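PDB 2DG8: putative tetR-family transcriptional regulatory protein from Streptomyces coelicolor, which probably binds operator DNA as a dimer through an N-terminal helix-turn-helix and regulates transcription. Local coordinates for the interface of chains A and B. Coordinates in Å, arbitrary orientation; residue numbers count along the deposited sequence, not the author numbering. Chains: chain A/B, putative tetR-family transcriptional regulatory protein.

Contact 1: the interface of chains A and B. Residues chain A 165, 169, 172-173, 176; chain B 142, 145-146.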
loop_
_atom_site.group_PDB
_atom_site.type_symbol
_atom_site.label_atom_id
_atom_site.label_comp_id
_atom_site.label_asym_id
_atom_site.label_seq_id
_atom_site.Cartn_x
_atom_site.Cartn_y
_atom_site.Cartn_z
ATOM N N HIS A 165 -10.003 -10.834 -7.229
ATOM C CA HIS A 165 -11.283 -11.397 -6.819
ATOM C C HIS A 165 -12.407 -10.607 -7.492
ATOM O O HIS A 165 -12.182 -9.513 -8.014
ATOM C CB HIS A 165 -11.430 -11.383 -5.286
ATOM C CG HIS A 165 -11.575 -10.015 -4.686
ATOM N ND1 HIS A 165 -10.589 -9.431 -3.915
ATOM C CD2 HIS A 165 -12.601 -9.130 -4.709
ATOM C CE1 HIS A 165 -11.002 -8.252 -3.490
ATOM N NE2 HIS A 165 -12.221 -8.044 -3.958
ATOM N N LEU A 169 -17.539 -11.054 -3.991
ATOM C CA LEU A 169 -16.679 -11.162 -2.820
ATOM C C LEU A 169 -16.466 -9.772 -2.218
ATOM O O LEU A 169 -16.454 -9.612 -1.006
ATOM C CB LEU A 169 -15.334 -11.785 -3.223
ATOM C CG LEU A 169 -14.306 -12.168 -2.154
ATOM C CD1 LEU A 169 -13.637 -10.920 -1.604
ATOM C CD2 LEU A 169 -14.981 -12.967 -1.060
ATOM N N GLU A 172 -19.721 -8.687 -0.461
ATOM C CA GLU A 172 -19.958 -9.413 0.786
ATOM C C GLU A 172 -19.123 -8.857 1.940
ATOM O O GLU A 172 -19.625 -8.685 3.045
ATOM C CB GLU A 172 -19.650 -10.909 0.624
ATOM C CG GLU A 172 -20.157 -11.747 1.793
ATOM C CD GLU A 172 -19.818 -13.218 1.665
ATOM O OE1 GLU A 172 -18.633 -13.582 1.831
ATOM O OE2 GLU A 172 -20.738 -14.018 1.390
ATOM N N ALA A 173 -17.845 -8.592 1.692
ATOM C CA ALA A 173 -16.971 -8.061 2.744
ATOM C C ALA A 173 -17.534 -6.724 3.203
ATOM O O ALA A 173 -17.592 -6.422 4.397
ATOM C CB ALA A 173 -15.546 -7.879 2.218
ATOM N N ARG A 176 -20.597 -7.263 5.295
ATOM C CA ARG A 176 -20.203 -7.734 6.618
ATOM C C ARG A 176 -19.615 -6.631 7.520
ATOM O O ARG A 176 -20.054 -6.467 8.661
ATOM C CB ARG A 176 -19.244 -8.931 6.460
ATOM C CG ARG A 176 -20.020 -10.249 6.309
ATOM C CD ARG A 176 -19.390 -11.331 5.418
ATOM N NE ARG A 176 -18.275 -12.043 6.025
ATOM C CZ ARG A 176 -17.965 -13.315 5.771
ATOM N NH1 ARG A 176 -16.923 -13.877 6.368
ATOM N NH2 ARG A 176 -18.702 -14.037 4.940
ATOM N N GLY B 142 -13.628 -18.153 1.603
ATOM C CA GLY B 142 -14.106 -16.813 1.324
ATOM C C GLY B 142 -13.762 -15.831 2.430
ATOM O O GLY B 142 -13.318 -14.708 2.168
ATOM N N ARG B 145 -10.027 -14.937 2.665
ATOM C CA ARG B 145 -9.663 -13.948 1.653
ATOM C C ARG B 145 -10.058 -12.524 2.052
ATOM O O ARG B 145 -9.249 -11.602 1.944
ATOM C CB ARG B 145 -10.305 -14.320 0.315
ATOM C CG ARG B 145 -9.923 -13.426 -0.847
ATOM C CD ARG B 145 -10.477 -13.987 -2.147
ATOM N NE ARG B 145 -9.703 -15.130 -2.619
ATOM C CZ ARG B 145 -8.633 -15.026 -3.405
ATOM N NH1 ARG B 145 -7.976 -16.114 -3.787
ATOM N NH2 ARG B 145 -8.236 -13.832 -3.827
ATOM N N GLN B 146 -11.292 -12.349 2.516
ATOM C CA GLN B 146 -11.783 -11.036 2.939
ATOM C C GLN B 146 -10.954 -10.535 4.117
ATOM O O GLN B 146 -10.621 -9.354 4.217
ATOM C CB GLN B 146 -13.262 -11.118 3.373
ATOM C CG GLN B 146 -14.228 -11.588 2.292
ATOM C CD GLN B 146 -15.653 -11.802 2.817
ATOM O OE1 GLN B 146 -16.238 -10.917 3.456
ATOM N NE2 GLN B 146 -16.218 -12.971 2.533
HETATM O O HOH W 1 -8.527 -11.318 -2.927
#
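B:Gln146, on helix 141-159 of chain B, lies over helix 167-177 of chain A, where A:Leu169, A:Glu172, A:Ala173 and A:Arg176 surround it. This is part of the two-fold interface between the C-terminal regions of two TetR-family chains, the region through which such regulators usually dimerise. The tight part is round the glutamine. With CG anti to its own carbonyl carbon (chi1 -60°) and the chain extended beyond, the stem runs between two apolar groups: CG of B:Gln146 is 3.7 Å from the methyl CD2 of A:Leu169 and 3.9 Å from CB of A:Ala173. The amide then parts its two ends. Its oxygen lies beside the backbone of A:Ala173 with no bond assigned there, while NE2 of B:Gln146 donates to the carboxylate oxygen OE1 of A:Glu172 at 2.6 Å. That bond is bent, 129° at the hydrogen, and uses the anti lone pair of OE1; the acceptor sits 29° out of the amide plane. The same OE1 of A:Glu172 takes a salt bridge from NH2 of A:Arg176 at 3.1 Å, which should steady the carboxylate for its partner across the interface. NE2 of B:Gln146 also rests over the rim of one face of the A:Arg176 guanidinium, whose plane is turned well away from that of the amide. Toward A:His165 the fit is looser, with a water between the polar ends. CD of B:Arg145 comes no nearer than 4.2 Å to CB of A:His165, and the imidazole carries A:Leu169 CD1 over one face. The water lies 3.0 Å from the ring nitrogen ND1 of A:His165 and 2.7 Å from the guanidinium nitrogen NH2 of B:Arg145.

Contact 2: the interface of chains A and B. Residues chain A 143, 146, 177, 179-180; chain B 172-173, 176.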
loop_
_atom_site.group_PDB
_atom_site.type_symbol
_atom_site.label_atom_id
_atom_site.label_comp_id
_atom_site.label_asym_id
_atom_site.label_seq_id
_atom_site.Cartn_x
_atom_site.Cartn_y
_atom_site.Cartn_z
ATOM N N THR A 143 -17.950 2.405 11.958
ATOM C CA THR A 143 -17.978 1.534 10.792
ATOM C C THR A 143 -17.275 2.219 9.623
ATOM O O THR A 143 -16.581 1.574 8.834
ATOM C CB THR A 143 -19.419 1.162 10.390
ATOM O OG1 THR A 143 -20.051 2.281 9.767
ATOM C CG2 THR A 143 -20.214 0.770 11.613
ATOM N N GLN A 146 -13.683 1.478 10.000
ATOM C CA GLN A 146 -13.404 0.079 9.683
ATOM C C GLN A 146 -13.538 -0.131 8.167
ATOM O O GLN A 146 -12.732 -0.831 7.545
ATOM C CB GLN A 146 -14.382 -0.844 10.422
ATOM C CG GLN A 146 -14.394 -0.654 11.936
ATOM C CD GLN A 146 -15.476 -1.471 12.633
ATOM O OE1 GLN A 146 -16.002 -1.057 13.669
ATOM N NE2 GLN A 146 -15.801 -2.637 12.080
ATOM N N ILE A 177 -18.660 -5.852 7.007
ATOM C CA ILE A 177 -18.040 -4.777 7.790
ATOM C C ILE A 177 -19.061 -3.692 8.189
ATOM O O ILE A 177 -18.942 -3.081 9.245
ATOM C CB ILE A 177 -16.870 -4.110 7.012
ATOM C CG1 ILE A 177 -15.824 -3.559 7.982
ATOM C CG2 ILE A 177 -17.387 -2.953 6.166
ATOM C CD1 ILE A 177 -14.999 -4.609 8.670
ATOM N N THR A 179 -22.149 -4.176 9.005
ATOM C CA THR A 179 -23.257 -4.794 9.728
ATOM C C THR A 179 -23.194 -4.375 11.199
ATOM O O THR A 179 -22.132 -4.421 11.814
ATOM C CB THR A 179 -23.197 -6.339 9.661
ATOM O OG1 THR A 179 -23.560 -6.782 8.349
ATOM C CG2 THR A 179 -24.145 -6.950 10.680
ATOM N N THR A 180 -24.328 -3.951 11.748
ATOM C CA THR A 180 -24.406 -3.546 13.148
ATOM C C THR A 180 -25.654 -4.136 13.819
ATOM O O THR A 180 -26.473 -3.405 14.380
ATOM C CB THR A 180 -24.437 -2.005 13.289
ATOM O OG1 THR A 180 -25.453 -1.466 12.436
ATOM C CG2 THR A 180 -23.091 -1.405 12.917
ATOM N N GLU B 172 -13.013 -5.306 16.444
ATOM C CA GLU B 172 -14.389 -5.221 15.969
ATOM C C GLU B 172 -14.461 -5.439 14.453
ATOM O O GLU B 172 -15.348 -6.136 13.958
ATOM C CB GLU B 172 -14.992 -3.864 16.337
ATOM C CG GLU B 172 -16.418 -3.636 15.849
ATOM C CD GLU B 172 -17.419 -4.671 16.367
ATOM O OE1 GLU B 172 -17.146 -5.319 17.404
ATOM O OE2 GLU B 172 -18.496 -4.819 15.739
ATOM N N ALA B 173 -13.528 -4.847 13.712
ATOM C CA ALA B 173 -13.527 -5.012 12.261
ATOM C C ALA B 173 -13.351 -6.489 11.913
ATOM O O ALA B 173 -14.040 -7.029 11.053
ATOM C CB ALA B 173 -12.408 -4.193 11.644
ATOM N N ARG B 176 -16.435 -8.575 12.573
ATOM C CA ARG B 176 -17.470 -8.432 11.561
ATOM C C ARG B 176 -17.160 -9.180 10.267
ATOM O O ARG B 176 -18.026 -9.849 9.705
ATOM C CB ARG B 176 -17.699 -6.950 11.252
ATOM C CG ARG B 176 -18.076 -6.113 12.477
ATOM C CD ARG B 176 -18.480 -4.709 12.069
ATOM N NE ARG B 176 -18.683 -3.849 13.228
ATOM C CZ ARG B 176 -19.119 -2.597 13.161
ATOM N NH1 ARG B 176 -19.402 -2.051 11.981
ATOM N NH2 ARG B 176 -19.266 -1.890 14.274
#
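B:Arg176 reaches across the interface of the two chains, probably the TetR-family dimer interface, from helix 167-177 of chain B to the C-terminal end of the matching helix in chain A. Its chain is straight from CG to NE (chi3 -173°), which carries the guanidinium past A:Gln146 to the helix end at A:Ile177. There NH1 of B:Arg176 donates to the backbone carbonyl O of A:Ile177 at 3.0 Å, nearly straight at 162° and in the guanidinium plane. A positive group beside this carbonyl is likely to suit the negative end of the helix dipole. On its own chain, NE of B:Arg176 makes a salt bridge and hydrogen bond to the carboxylate OE2 of B:Glu172 at 2.7 Å, again in plane; bonds at two places on the edge are likely to restrain rotation of the group. Its faces are filled too. The amide nitrogen NE2 of A:Gln146 lies 3.2 Å above one face of B:Arg176, toward the rim, with the amide and guanidinium planes 62° apart; the backbone O of A:Thr179 lies over the opposite face. The methyl CG2 of A:Thr143 lies beside the guanidinium edge, but the fit modelled there is too short to be trusted. An alanine in place of B:Arg176 would probably leave the A:Ile177 carbonyl without this donor, strip B:Glu172 of its countercharge and open a gap between A:Gln146 and A:Thr179. At a slant, the amide of A:Gln146 passes B:Glu172 with its plane turned steeply against the carboxylate, OE1 of A:Gln146 lying 3.4 Å from CG of B:Glu172. Beyond it, CD1 of A:Ile177 rests 3.9 Å from CA of B:Ala173.

The centres of the C-alpha atoms of contact 1 and contact 2 lie about 13 Å apart. Both join helix 141-159 of one chain to helix 167-177 of the other, with the chains exchanged; contact 2 also takes in the end of helix 167-177 and the following loop of chain A. The Gln146, Glu172, Ala173 and Arg176 positions recur on opposite sides. The arginine is bent in chain A, at contact 1, but extended in chain B, at contact 2, and the Gln146 amide is modelled differently, from real variation or its O and N assignment. The repeated helix pairing fits a probable C-terminal dimer interface.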